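Local atomic coordinates of putative lipoprotein (Campylobacter jejuni subsp. jejuni, PDB entry 4GIO), a protein that is of unknown function but is probably a bacterial lipoprotein, its chain folded as a novel variant of the immunoglobulin fold. Residues V14-N19 and L101-K106; K30-N35 and R95-R100; E39-L44 and I86-A91; V52-D57 and D73-R78. One frame throughout, in Å; residues are numbered along the deposited sequence.

Two sheets make up this immunoglobulin-like fold, and the four contacts sample each sheet and one place where they meet. Contacts 1 and 4, with centres about 9 Å apart, lie in the mixed sheet ordered 14-16, 98-105, 50-59, 75-79, and hold its two outermost strands. Contact 3 pairs strands 38-44 and 85-90 of the antiparallel three-stranded sheet, whose other strand is 25-32. Contact 2 crosses from strand 25-32 to the start of strand 98-105, about 22 Å from contact 1, centre to centre. Along the chain, contact 1 encloses contact 2, which encloses contact 3, which encloses contact 4, and contact 1 sets the first strand beside the last, bringing both ends of the modelled chain into one sheet.

Contact 1 of 4, residues V14-N19 and L101-K106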
loop_
_atom_site.group_PDB
_atom_site.type_symbol
_atom_site.label_atom_id
_atom_site.label_comp_id
_atom_site.label_asym_id
_atom_site.label_seq_id
_atom_site.Cartn_x
_atom_site.Cartn_y
_atom_site.Cartn_z
ATOM N N VAL A 14 -0.220 5.963 -4.239
ATOM C CA VAL A 14 -1.373 5.099 -4.075
ATOM C C VAL A 14 -2.296 5.297 -5.270
ATOM O O VAL A 14 -2.666 6.413 -5.577
ATOM C CB VAL A 14 -2.089 5.381 -2.780
ATOM C CG1 VAL A 14 -3.179 4.235 -2.502
ATOM C CG2 VAL A 14 -1.116 5.492 -1.686
ATOM N N ILE A 15 -2.587 4.229 -6.001
ATOM C CA ILE A 15 -3.384 4.330 -7.208
ATOM C C ILE A 15 -4.728 3.621 -6.929
ATOM O O ILE A 15 -4.761 2.394 -6.739
ATOM C CB ILE A 15 -2.699 3.588 -8.345
ATOM C CG1 ILE A 15 -1.305 4.212 -8.544
ATOM C CG2 ILE A 15 -3.555 3.699 -9.651
ATOM C CD1 ILE A 15 -0.361 3.268 -9.249
ATOM N N LEU A 16 -5.812 4.374 -6.936
ATOM C CA LEU A 16 -7.176 3.827 -6.651
ATOM C C LEU A 16 -7.969 3.594 -7.901
ATOM O O LEU A 16 -7.999 4.444 -8.772
ATOM C CB LEU A 16 -7.945 4.836 -5.786
ATOM C CG LEU A 16 -7.327 5.337 -4.500
ATOM C CD1 LEU A 16 -8.344 6.283 -3.857
ATOM C CD2 LEU A 16 -7.085 4.138 -3.571
ATOM N N GLY A 17 -8.685 2.468 -7.993
ATOM C CA GLY A 17 -9.512 2.205 -9.122
ATOM C C GLY A 17 -10.749 3.152 -9.136
ATOM O O GLY A 17 -11.100 3.763 -8.111
ATOM N N SER A 18 -11.398 3.213 -10.286
ATOM C CA SER A 18 -12.601 4.028 -10.513
ATOM C C SER A 18 -13.830 3.749 -9.611
ATOM O O SER A 18 -14.640 4.642 -9.383
ATOM C CB SER A 18 -12.992 4.015 -11.992
ATOM O OG SER A 18 -13.377 2.759 -12.443
ATOM N N ASN A 19 -13.966 2.543 -9.096
ATOM C CA ASN A 19 -15.065 2.224 -8.215
ATOM C C ASN A 19 -14.752 2.442 -6.744
ATOM O O ASN A 19 -15.547 2.059 -5.912
ATOM C CB ASN A 19 -15.553 0.815 -8.468
ATOM C CG ASN A 19 -16.101 0.642 -9.856
ATOM O OD1 ASN A 19 -16.935 1.390 -10.294
ATOM N ND2 ASN A 19 -15.644 -0.383 -10.555
ATOM N N LEU A 101 1.261 1.474 -4.449
ATOM C CA LEU A 101 0.200 0.642 -3.938
ATOM C C LEU A 101 -1.016 0.768 -4.846
ATOM O O LEU A 101 -1.540 1.856 -4.990
ATOM C CB LEU A 101 -0.152 1.012 -2.487
ATOM C CG LEU A 101 -1.378 0.317 -1.868
ATOM C CD1 LEU A 101 -1.168 -1.219 -1.731
ATOM C CD2 LEU A 101 -1.681 0.878 -0.456
ATOM N N GLU A 102 -1.450 -0.321 -5.455
ATOM C CA GLU A 102 -2.705 -0.253 -6.205
ATOM C C GLU A 102 -3.867 -0.797 -5.342
ATOM O O GLU A 102 -3.695 -1.781 -4.663
ATOM C CB GLU A 102 -2.605 -1.148 -7.454
ATOM C CG GLU A 102 -1.561 -0.694 -8.415
ATOM C CD GLU A 102 -1.404 -1.685 -9.588
ATOM O OE1 GLU A 102 -2.169 -2.647 -9.649
ATOM O OE2 GLU A 102 -0.563 -1.479 -10.473
ATOM N N ILE A 103 -5.013 -0.159 -5.378
ATOM C CA ILE A 103 -6.192 -0.629 -4.680
ATOM C C ILE A 103 -7.408 -0.574 -5.597
ATOM O O ILE A 103 -7.669 0.401 -6.219
ATOM C CB ILE A 103 -6.510 0.184 -3.390
ATOM C CG1 ILE A 103 -5.289 0.381 -2.553
ATOM C CG2 ILE A 103 -7.583 -0.489 -2.535
ATOM C CD1 ILE A 103 -5.480 1.272 -1.443
ATOM N N LYS A 104 -8.111 -1.677 -5.662
ATOM C CA LYS A 104 -9.351 -1.719 -6.473
ATOM C C LYS A 104 -10.440 -2.384 -5.654
ATOM O O LYS A 104 -10.127 -3.098 -4.709
ATOM C CB LYS A 104 -9.131 -2.540 -7.722
ATOM C CG LYS A 104 -8.601 -3.971 -7.454
ATOM C CD LYS A 104 -8.591 -4.828 -8.742
ATOM C CE LYS A 104 -7.874 -6.218 -8.533
ATOM N NZ LYS A 104 -7.325 -6.758 -9.841
ATOM N N ALA A 105 -11.698 -2.214 -6.090
ATOM C CA ALA A 105 -12.844 -2.862 -5.421
ATOM C C ALA A 105 -12.838 -4.334 -5.796
ATOM O O ALA A 105 -12.495 -4.672 -6.921
ATOM C CB ALA A 105 -14.176 -2.175 -5.859
ATOM N N LYS A 106 -13.156 -5.215 -4.858
ATOM C CA LYS A 106 -13.200 -6.681 -5.103
ATOM C C LYS A 106 -14.198 -6.972 -6.212
ATOM O O LYS A 106 -15.325 -6.480 -6.106
ATOM C CB LYS A 106 -13.560 -7.388 -3.792
ATOM C CG LYS A 106 -14.254 -8.817 -3.832
ATOM C CD LYS A 106 -13.260 -9.992 -3.954
ATOM C CE LYS A 106 -12.427 -10.257 -2.676
ATOM N NZ LYS A 106 -11.037 -10.867 -2.949
#
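Val-14 opens the pairing: Val-14 CG1, anti to the backbone N and beside the carbonyl carbon (chi1 -169°), lies 3.9 Å from Ile-103 CD1, and the two side chains cross obliquely on the face they share with Leu-101 and Leu-16. Ile-15 turns to the other face, beside Glu-102, and carries most of the backbone pairing: its N donates to Leu-101 O at 2.8 Å, nearly straight at 172°, and its O accepts from Ile-103 N at 2.9 Å. Leu-16 returns to the face of Val-14. It lies side by side with Ile-103, both pointing the same way, and its CD2 comes 3.9 Å from Ile-103 CD1, which is thus touched by both Val-14 and Leu-16. Gly-17 gives the last bond, N to Ile-103 O at 2.9 Å, just past the end of the strand. At Asn-19 the chain keeps only a loose touch, CB to Ala-105 CB at 4.2 Å. The short strand 14-16 is thus a parallel edge strand on strand 98-105, which is antiparallel to strand 50-59 on its other flank. Val-14 and Leu-16 also pack on Val-25 of strand 25-32, while Leu-101 and Ile-103 reach Val-42 and Leu-44 of strand 38-44.

Contact 2 of 4, residues K30-N35 and R95-R100; sequences KRINSN and RANDFR
Lys-30 reaches across from strand 25-32 to Asp-98 and Phe-99, joining the two sheets of the immunoglobulin-like sandwich near the start of strand 98-105. No hydrogen bond links the two segments, and the contact rests on side chains. The apolar part is the lysine chain: its CD lies 4.0 Å from CE1 of Phe-99, at the edge of the ring and near its plane. The Phe-99 ring is also stacked with Phe-40 of strand 38-44. Ile-32 adds a looser touch, CD1 to Ala-96 O at 4.4 Å. Charge may add a little: Lys-30 NZ is 4.1 Å from Asp-98 OD1, beyond a salt bridge. The lysine bends at its last torsion (chi4 -60°), and it is the carbon CE, not the amine, that comes nearest the carboxylate. Within the second segment, Asn-97 and Asp-98 both face Leu-59 of strand 50-59 in a classic beta bulge, and Asp-98 OD1 accepts a weak bond from Phe-99 N at 2.8 Å. That same oxygen lies 3.3 Å from Lys-30 CE, which also approaches Asn-97 O at 3.5 Å.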
loop_
_atom_site.group_PDB
_atom_site.type_symbol
_atom_site.label_atom_id
_atom_site.label_comp_id
_atom_site.label_asym_id
_atom_site.label_seq_id
_atom_site.Cartn_x
_atom_site.Cartn_y
_atom_site.Cartn_z
ATOM N N LYS A 30 6.187 6.514 5.293
ATOM C CA LYS A 30 7.151 5.431 5.243
ATOM C C LYS A 30 8.355 5.749 6.107
ATOM O O LYS A 30 8.628 6.941 6.406
ATOM C CB LYS A 30 7.526 5.122 3.778
ATOM C CG LYS A 30 8.248 6.235 3.019
ATOM C CD LYS A 30 8.140 5.998 1.477
ATOM C CE LYS A 30 9.110 6.899 0.714
ATOM N NZ LYS A 30 8.764 8.297 1.024
ATOM N N ARG A 31 9.118 4.711 6.423
ATOM C CA ARG A 31 10.409 4.903 7.108
ATOM C C ARG A 31 11.306 3.670 6.929
ATOM O O ARG A 31 10.828 2.554 6.627
ATOM C CB ARG A 31 10.165 5.234 8.563
ATOM C CG ARG A 31 9.627 4.077 9.287
ATOM C CD ARG A 31 9.200 4.462 10.690
ATOM N NE ARG A 31 9.642 3.365 11.518
ATOM C CZ ARG A 31 9.002 2.215 11.591
ATOM N NH1 ARG A 31 7.875 2.082 10.918
ATOM N NH2 ARG A 31 9.486 1.224 12.336
ATOM N N ILE A 32 12.591 3.846 7.156
ATOM C CA ILE A 32 13.471 2.741 7.117
ATOM C C ILE A 32 13.610 2.278 8.565
ATOM O O ILE A 32 13.865 3.102 9.434
ATOM C CB ILE A 32 14.889 3.161 6.584
ATOM C CG1 ILE A 32 14.794 3.877 5.224
ATOM C CG2 ILE A 32 15.870 1.973 6.558
ATOM C CD1 ILE A 32 14.094 3.139 4.162
ATOM N N ASN A 33 13.402 0.982 8.824
ATOM C CA ASN A 33 13.374 0.486 10.180
ATOM C C ASN A 33 14.829 0.278 10.660
ATOM O O ASN A 33 15.797 0.510 9.889
ATOM C CB ASN A 33 12.438 -0.776 10.324
ATOM C CG ASN A 33 13.002 -2.053 9.692
ATOM O OD1 ASN A 33 14.210 -2.208 9.382
ATOM N ND2 ASN A 33 12.108 -3.024 9.532
ATOM N N SER A 34 14.985 -0.145 11.894
ATOM C CA SER A 34 16.333 -0.214 12.480
ATOM C C SER A 34 17.120 -1.451 11.972
ATOM O O SER A 34 18.353 -1.533 12.174
ATOM C CB SER A 34 16.238 -0.155 14.007
ATOM O OG SER A 34 15.546 -1.316 14.473
ATOM N N ASN A 35 16.473 -2.381 11.249
ATOM C CA ASN A 35 17.237 -3.393 10.485
ATOM C C ASN A 35 17.605 -2.931 9.052
ATOM O O ASN A 35 18.305 -3.624 8.336
ATOM C CB ASN A 35 16.492 -4.711 10.414
ATOM C CG ASN A 35 16.522 -5.491 11.752
ATOM O OD1 ASN A 35 17.326 -5.212 12.617
ATOM N ND2 ASN A 35 15.581 -6.420 11.922
ATOM N N ARG A 95 17.300 -2.565 -0.810
ATOM C CA ARG A 95 17.274 -1.627 -1.924
ATOM C C ARG A 95 15.950 -0.883 -2.077
ATOM O O ARG A 95 15.905 0.185 -2.741
ATOM C CB ARG A 95 17.552 -2.352 -3.238
ATOM C CG ARG A 95 18.996 -2.770 -3.453
ATOM C CD ARG A 95 19.099 -3.634 -4.692
ATOM N NE ARG A 95 18.338 -4.883 -4.503
ATOM C CZ ARG A 95 17.839 -5.614 -5.501
ATOM N NH1 ARG A 95 18.035 -5.265 -6.782
ATOM N NH2 ARG A 95 17.149 -6.709 -5.229
ATOM N N ALA A 96 14.877 -1.361 -1.421
ATOM C CA ALA A 96 13.574 -0.643 -1.462
ATOM C C ALA A 96 13.678 0.704 -0.734
ATOM O O ALA A 96 14.030 0.748 0.477
ATOM C CB ALA A 96 12.472 -1.557 -0.848
ATOM N N ASN A 97 13.354 1.794 -1.424
ATOM C CA ASN A 97 13.359 3.152 -0.808
ATOM C C ASN A 97 12.024 3.863 -0.984
ATOM O O ASN A 97 11.810 4.921 -0.426
ATOM C CB ASN A 97 14.460 4.058 -1.417
ATOM C CG ASN A 97 15.923 3.656 -0.952
ATOM O OD1 ASN A 97 16.899 3.993 -1.654
ATOM N ND2 ASN A 97 16.056 2.868 0.149
ATOM N N ASP A 98 11.141 3.303 -1.810
ATOM C CA ASP A 98 9.801 3.844 -1.956
ATOM C C ASP A 98 8.869 2.679 -2.375
ATOM O O ASP A 98 9.307 1.525 -2.481
ATOM C CB ASP A 98 9.848 4.973 -2.996
ATOM C CG ASP A 98 8.574 5.896 -2.954
ATOM O OD1 ASP A 98 7.690 5.739 -2.037
ATOM O OD2 ASP A 98 8.452 6.729 -3.917
ATOM N N PHE A 99 7.598 2.953 -2.607
ATOM C CA PHE A 99 6.638 1.874 -2.928
ATOM C C PHE A 99 5.516 2.467 -3.806
ATOM O O PHE A 99 5.367 3.663 -3.899
ATOM C CB PHE A 99 6.023 1.304 -1.630
ATOM C CG PHE A 99 5.035 2.281 -0.934
ATOM C CD1 PHE A 99 5.506 3.305 -0.122
ATOM C CD2 PHE A 99 3.645 2.153 -1.092
ATOM C CE1 PHE A 99 4.648 4.210 0.542
ATOM C CE2 PHE A 99 2.735 3.055 -0.410
ATOM C CZ PHE A 99 3.239 4.092 0.384
ATOM N N ARG A 100 4.771 1.596 -4.448
ATOM C CA ARG A 100 3.541 1.964 -5.164
ATOM C C ARG A 100 2.462 0.975 -4.741
ATOM O O ARG A 100 2.718 -0.205 -4.653
ATOM C CB ARG A 100 3.750 1.877 -6.649
ATOM C CG ARG A 100 2.640 2.483 -7.485
ATOM C CD ARG A 100 3.035 2.540 -9.016
ATOM N NE ARG A 100 3.899 3.726 -9.188
ATOM C CZ ARG A 100 5.152 3.721 -9.641
ATOM N NH1 ARG A 100 5.720 2.613 -10.092
ATOM N NH2 ARG A 100 5.819 4.871 -9.664
#

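Contact 3 of 4, residues E39-L44 and I86-A91; sequences EFEVIL and ILRKLA
Phe-40 lays one face of its ring against Lys-89. Lys-89 CB sits 3.8 Å from the ring centroid, offset toward the rim, a CH-pi contact, and Lys-89 CG comes to 3.4 Å from Phe-40 CZ. Phe-40 CG stands between its own backbone N and carbonyl carbon (chi1 70°). Lys-89 bends at chi2 and chi3, leading its end away; Lys-89 NZ hydrogen-bonds Tyr-54 OH and forms a salt bridge with Glu-72. Beside this pair, Leu-87 and Val-42 share the inward face, packing on Leu-101 of the opposing sheet.

The backbones form an antiparallel pair in the three-stranded sheet of the immunoglobulin-like fold, strand 85-90 at its edge. Phe-40 and Lys-89 exchange two hydrogen bonds, as do Val-42 and Leu-87; Val-42 N to Leu-87 O measures 2.7 Å.

On the other face the Arg-88 chain runs side by side with Glu-41, itself extended beyond CG, and crosses Glu-39. Both carboxylates approach Arg-88 CD from the side of strand 38-44, Glu-41 OE1 at 3.2 Å and Glu-39 OE2 at 3.4 Å. A bend at chi3 (72°) turns Arg-88 NE, which stays 4.1 Å from Glu-41 OE1, beyond a salt bridge. The guanidinium is turned 68° from the Glu-41 carboxylate. Glu-39 OE2 instead makes its salt bridge with Arg-31. Ile-43 and Ile-86 point the same way, Ile-86 CD1 resting 3.6 Å from Ile-43 CG1.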
loop_
_atom_site.group_PDB
_atom_site.type_symbol
_atom_site.label_atom_id
_atom_site.label_comp_id
_atom_site.label_asym_id
_atom_site.label_seq_id
_atom_site.Cartn_x
_atom_site.Cartn_y
_atom_site.Cartn_z
ATOM N N GLU A 39 9.449 0.415 5.553
ATOM C CA GLU A 39 8.112 -0.005 5.941
ATOM C C GLU A 39 7.188 1.140 5.603
ATOM O O GLU A 39 7.560 2.329 5.716
ATOM C CB GLU A 39 8.092 -0.284 7.460
ATOM C CG GLU A 39 6.679 -0.605 7.998
ATOM C CD GLU A 39 6.596 -0.490 9.520
ATOM O OE1 GLU A 39 7.230 -1.354 10.203
ATOM O OE2 GLU A 39 5.927 0.488 9.993
ATOM N N PHE A 40 5.994 0.819 5.179
ATOM C CA PHE A 40 5.034 1.898 4.944
ATOM C C PHE A 40 3.746 1.594 5.655
ATOM O O PHE A 40 3.458 0.411 5.956
ATOM C CB PHE A 40 4.846 2.235 3.448
ATOM C CG PHE A 40 4.138 1.174 2.636
ATOM C CD1 PHE A 40 2.736 1.050 2.680
ATOM C CD2 PHE A 40 4.871 0.296 1.808
ATOM C CE1 PHE A 40 2.075 0.088 1.912
ATOM C CE2 PHE A 40 4.220 -0.714 0.991
ATOM C CZ PHE A 40 2.796 -0.787 1.051
ATOM N N GLU A 41 2.961 2.655 5.929
ATOM C CA GLU A 41 1.630 2.514 6.578
ATOM C C GLU A 41 0.662 3.356 5.814
ATOM O O GLU A 41 0.966 4.523 5.535
ATOM C CB GLU A 41 1.619 3.038 8.011
ATOM C CG GLU A 41 2.195 2.058 9.003
ATOM C CD GLU A 41 2.304 2.620 10.469
ATOM O OE1 GLU A 41 2.979 1.940 11.316
ATOM O OE2 GLU A 41 1.715 3.708 10.765
ATOM N N VAL A 42 -0.450 2.770 5.404
ATOM C CA VAL A 42 -1.454 3.533 4.664
ATOM C C VAL A 42 -2.703 3.429 5.549
ATOM O O VAL A 42 -3.059 2.340 5.982
ATOM C CB VAL A 42 -1.680 2.967 3.272
ATOM C CG1 VAL A 42 -2.839 3.717 2.492
ATOM C CG2 VAL A 42 -0.352 3.004 2.424
ATOM N N ILE A 43 -3.357 4.555 5.823
ATOM C CA ILE A 43 -4.561 4.517 6.637
ATOM C C ILE A 43 -5.743 4.682 5.661
ATOM O O ILE A 43 -5.750 5.594 4.824
ATOM C CB ILE A 43 -4.576 5.624 7.700
ATOM C CG1 ILE A 43 -3.398 5.417 8.648
ATOM C CG2 ILE A 43 -5.957 5.584 8.501
ATOM C CD1 ILE A 43 -3.159 6.553 9.598
ATOM N N LEU A 44 -6.713 3.775 5.787
ATOM C CA LEU A 44 -7.889 3.733 4.920
ATOM C C LEU A 44 -9.137 3.953 5.784
ATOM O O LEU A 44 -9.144 3.564 6.955
ATOM C CB LEU A 44 -7.989 2.380 4.211
ATOM C CG LEU A 44 -6.723 1.999 3.389
ATOM C CD1 LEU A 44 -6.794 0.601 2.906
ATOM C CD2 LEU A 44 -6.480 2.930 2.167
ATOM N N ILE A 86 -5.401 0.260 9.191
ATOM C CA ILE A 86 -4.026 0.657 9.008
ATOM C C ILE A 86 -3.346 -0.459 8.187
ATOM O O ILE A 86 -3.241 -1.584 8.655
ATOM C CB ILE A 86 -3.333 0.824 10.364
ATOM C CG1 ILE A 86 -4.110 1.831 11.242
ATOM C CG2 ILE A 86 -1.888 1.266 10.177
ATOM C CD1 ILE A 86 -3.375 3.205 11.527
ATOM N N LEU A 87 -2.972 -0.166 6.950
ATOM C CA LEU A 87 -2.296 -1.176 6.103
ATOM C C LEU A 87 -0.769 -0.953 6.259
ATOM O O LEU A 87 -0.215 0.113 5.886
ATOM C CB LEU A 87 -2.765 -1.073 4.623
ATOM C CG LEU A 87 -2.093 -2.044 3.650
ATOM C CD1 LEU A 87 -2.322 -3.493 4.050
ATOM C CD2 LEU A 87 -2.483 -1.775 2.181
ATOM N N ARG A 88 -0.114 -1.941 6.825
ATOM C CA ARG A 88 1.304 -1.832 7.119
ATOM C C ARG A 88 2.143 -2.887 6.385
ATOM O O ARG A 88 1.849 -4.082 6.482
ATOM C CB ARG A 88 1.471 -1.919 8.646
ATOM C CG ARG A 88 2.915 -1.687 9.111
ATOM C CD ARG A 88 2.988 -1.149 10.578
ATOM N NE ARG A 88 2.647 -2.152 11.590
ATOM C CZ ARG A 88 1.456 -2.270 12.179
ATOM N NH1 ARG A 88 0.449 -1.444 11.866
ATOM N NH2 ARG A 88 1.279 -3.233 13.074
ATOM N N LYS A 89 3.151 -2.473 5.604
ATOM C CA LYS A 89 3.922 -3.461 4.836
ATOM C C LYS A 89 5.384 -3.221 4.998
ATOM O O LYS A 89 5.803 -2.105 5.175
ATOM C CB LYS A 89 3.652 -3.360 3.310
ATOM C CG LYS A 89 2.193 -3.607 2.928
ATOM C CD LYS A 89 1.660 -4.887 3.404
ATOM C CE LYS A 89 1.813 -6.089 2.567
ATOM N NZ LYS A 89 0.701 -7.111 2.921
ATOM N N LEU A 90 6.170 -4.273 4.868
ATOM C CA LEU A 90 7.574 -4.166 5.170
ATOM C C LEU A 90 8.355 -4.755 4.004
ATOM O O LEU A 90 8.100 -5.884 3.594
ATOM C CB LEU A 90 7.815 -4.983 6.451
ATOM C CG LEU A 90 9.270 -5.345 6.841
ATOM C CD1 LEU A 90 10.002 -4.095 7.141
ATOM C CD2 LEU A 90 9.217 -6.214 8.098
ATOM N N ALA A 91 9.309 -4.020 3.488
ATOM C CA ALA A 91 10.092 -4.583 2.378
ATOM C C ALA A 91 10.956 -5.767 2.838
ATOM O O ALA A 91 11.327 -5.831 4.011
ATOM C CB ALA A 91 10.961 -3.525 1.838
#

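Contact 4 of 4, residues V52-D57 and D73-R78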
loop_
_atom_site.group_PDB
_atom_site.type_symbol
_atom_site.label_atom_id
_atom_site.label_comp_id
_atom_site.label_asym_id
_atom_site.label_seq_id
_atom_site.Cartn_x
_atom_site.Cartn_y
_atom_site.Cartn_z
ATOM N N VAL A 52 -11.740 -4.768 -0.683
ATOM C CA VAL A 52 -10.822 -4.352 -1.715
ATOM C C VAL A 52 -9.693 -5.316 -1.943
ATOM O O VAL A 52 -9.435 -6.224 -1.129
ATOM C CB VAL A 52 -10.245 -2.950 -1.399
ATOM C CG1 VAL A 52 -11.395 -2.015 -1.195
ATOM C CG2 VAL A 52 -9.321 -3.016 -0.176
ATOM N N ILE A 53 -9.021 -5.124 -3.082
ATOM C CA ILE A 53 -7.883 -5.975 -3.426
ATOM C C ILE A 53 -6.709 -5.052 -3.677
ATOM O O ILE A 53 -6.839 -4.123 -4.435
ATOM C CB ILE A 53 -8.175 -6.873 -4.661
ATOM C CG1 ILE A 53 -9.095 -8.051 -4.254
ATOM C CG2 ILE A 53 -6.848 -7.378 -5.293
ATOM C CD1 ILE A 53 -9.843 -8.644 -5.459
ATOM N N TYR A 54 -5.584 -5.268 -2.996
ATOM C CA TYR A 54 -4.403 -4.391 -3.190
ATOM C C TYR A 54 -3.147 -5.112 -3.745
ATOM O O TYR A 54 -3.008 -6.355 -3.606
ATOM C CB TYR A 54 -4.082 -3.659 -1.912
ATOM C CG TYR A 54 -3.532 -4.465 -0.808
ATOM C CD1 TYR A 54 -2.178 -4.715 -0.719
ATOM C CD2 TYR A 54 -4.384 -5.005 0.197
ATOM C CE1 TYR A 54 -1.661 -5.483 0.362
ATOM C CE2 TYR A 54 -3.888 -5.720 1.286
ATOM C CZ TYR A 54 -2.535 -5.961 1.357
ATOM O OH TYR A 54 -2.020 -6.689 2.352
ATOM N N LYS A 55 -2.250 -4.321 -4.355
ATOM C CA LYS A 55 -1.015 -4.866 -4.885
ATOM C C LYS A 55 0.126 -3.916 -4.601
ATOM O O LYS A 55 0.001 -2.743 -4.868
ATOM C CB LYS A 55 -1.130 -5.058 -6.395
ATOM C CG LYS A 55 0.123 -5.808 -6.993
ATOM C CD LYS A 55 0.139 -7.290 -6.656
ATOM C CE LYS A 55 1.197 -8.043 -7.502
ATOM N NZ LYS A 55 2.529 -7.917 -6.897
ATOM N N VAL A 56 1.257 -4.415 -4.119
ATOM C CA VAL A 56 2.423 -3.594 -3.777
ATOM C C VAL A 56 3.557 -3.782 -4.794
ATOM O O VAL A 56 3.870 -4.923 -5.143
ATOM C CB VAL A 56 2.974 -3.973 -2.406
ATOM C CG1 VAL A 56 4.156 -2.999 -2.044
ATOM C CG2 VAL A 56 1.828 -3.873 -1.346
ATOM N N ASP A 57 4.098 -2.675 -5.293
ATOM C CA ASP A 57 5.420 -2.688 -5.998
ATOM C C ASP A 57 6.437 -1.966 -5.099
ATOM O O ASP A 57 6.101 -0.928 -4.519
ATOM C CB ASP A 57 5.357 -1.934 -7.325
ATOM C CG ASP A 57 4.749 -2.767 -8.444
ATOM O OD1 ASP A 57 5.108 -3.987 -8.555
ATOM O OD2 ASP A 57 3.891 -2.200 -9.179
ATOM N N ASP A 73 1.377 -11.681 -3.939
ATOM C CA ASP A 73 0.263 -11.686 -4.894
ATOM C C ASP A 73 -0.749 -10.598 -4.505
ATOM O O ASP A 73 -0.608 -10.026 -3.454
ATOM C CB ASP A 73 -0.418 -13.048 -4.780
ATOM C CG ASP A 73 -1.206 -13.428 -6.016
ATOM O OD1 ASP A 73 -1.511 -12.611 -6.898
ATOM O OD2 ASP A 73 -1.520 -14.617 -6.101
ATOM N N TYR A 74 -1.757 -10.361 -5.339
ATOM C CA TYR A 74 -2.863 -9.494 -4.991
ATOM C C TYR A 74 -3.386 -10.019 -3.660
ATOM O O TYR A 74 -3.372 -11.257 -3.411
ATOM C CB TYR A 74 -3.940 -9.555 -6.051
ATOM C CG TYR A 74 -3.554 -8.911 -7.359
ATOM C CD1 TYR A 74 -2.968 -9.672 -8.399
ATOM C CD2 TYR A 74 -3.717 -7.549 -7.558
ATOM C CE1 TYR A 74 -2.612 -9.074 -9.623
ATOM C CE2 TYR A 74 -3.293 -6.911 -8.762
ATOM C CZ TYR A 74 -2.800 -7.680 -9.799
ATOM O OH TYR A 74 -2.440 -7.111 -11.012
ATOM N N GLN A 75 -3.764 -9.099 -2.785
ATOM C CA GLN A 75 -4.233 -9.449 -1.429
ATOM C C GLN A 75 -5.604 -8.863 -1.207
ATOM O O GLN A 75 -5.848 -7.697 -1.529
ATOM C CB GLN A 75 -3.312 -8.845 -0.391
ATOM C CG GLN A 75 -1.889 -9.323 -0.519
ATOM C CD GLN A 75 -1.775 -10.758 -0.053
ATOM O OE1 GLN A 75 -2.107 -11.063 1.109
ATOM N NE2 GLN A 75 -1.297 -11.650 -0.939
ATOM N N ALA A 76 -6.481 -9.611 -0.558
ATOM C CA ALA A 76 -7.805 -9.052 -0.210
ATOM C C ALA A 76 -7.730 -8.368 1.109
ATOM O O ALA A 76 -6.928 -8.742 2.013
ATOM C CB ALA A 76 -8.885 -10.175 -0.149
ATOM N N LEU A 77 -8.576 -7.352 1.258
ATOM C CA LEU A 77 -8.610 -6.629 2.490
ATOM C C LEU A 77 -10.025 -6.165 2.708
ATOM O O LEU A 77 -10.654 -5.607 1.792
ATOM C CB LEU A 77 -7.647 -5.449 2.471
ATOM C CG LEU A 77 -7.728 -4.441 3.623
ATOM C CD1 LEU A 77 -7.232 -5.025 4.987
ATOM C CD2 LEU A 77 -6.912 -3.134 3.296
ATOM N N ARG A 78 -10.523 -6.408 3.932
ATOM C CA ARG A 78 -11.836 -5.946 4.357
ATOM C C ARG A 78 -11.724 -4.587 5.062
ATOM O O ARG A 78 -10.993 -4.442 6.046
ATOM C CB ARG A 78 -12.469 -6.943 5.322
ATOM C CG ARG A 78 -13.809 -6.456 5.860
ATOM C CD ARG A 78 -14.898 -6.831 4.891
ATOM N NE ARG A 78 -16.230 -6.513 5.401
ATOM C CZ ARG A 78 -17.351 -6.651 4.699
ATOM N NH1 ARG A 78 -17.319 -7.101 3.457
ATOM N NH2 ARG A 78 -18.514 -6.338 5.243
#
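Asp-73 meets Lys-55 where the second segment enters an antiparallel pairing at the edge of the mixed sheet of this immunoglobulin-like fold: Lys-55 CD lies 4.0 Å from Asp-73 C. Asp-73 OD1 accepts a bond from Tyr-74 N within the segment. Tyr-74 then spreads its ring under the lysine chain, with Lys-55 CD over the ring centre, 4.0 Å from the centroid, in a CH-pi contact. The two side chains cross at about a right angle. Lys-55 NZ runs on to bond Glu-72 O, too far from the ring for more than a weak cation-pi attraction. Tyr-74 CB also packs on Ile-53 CG2 at 3.7 Å.

Gln-75 starts the strand and exchanges two backbone bonds with Tyr-54, whose N reaches Gln-75 O at 2.8 Å. Gln-75 CB lies over one face of the Tyr-54 ring, 3.7 Å from the centroid, offset toward the rim, a CH-pi contact. The glutamine chain bends at chi2 (-73°), and NE2 bonds back to Asp-73 O from above the carbonyl plane. Ala-76 makes a CA-H...O contact with Val-52 O. Leu-77 closes the pairing through two backbone bonds with Val-52; its CB meets the Tyr-54 ring edge in plane, 4.0 Å from CE2, and stands equally far, 4.0 Å, from Val-52 CG2.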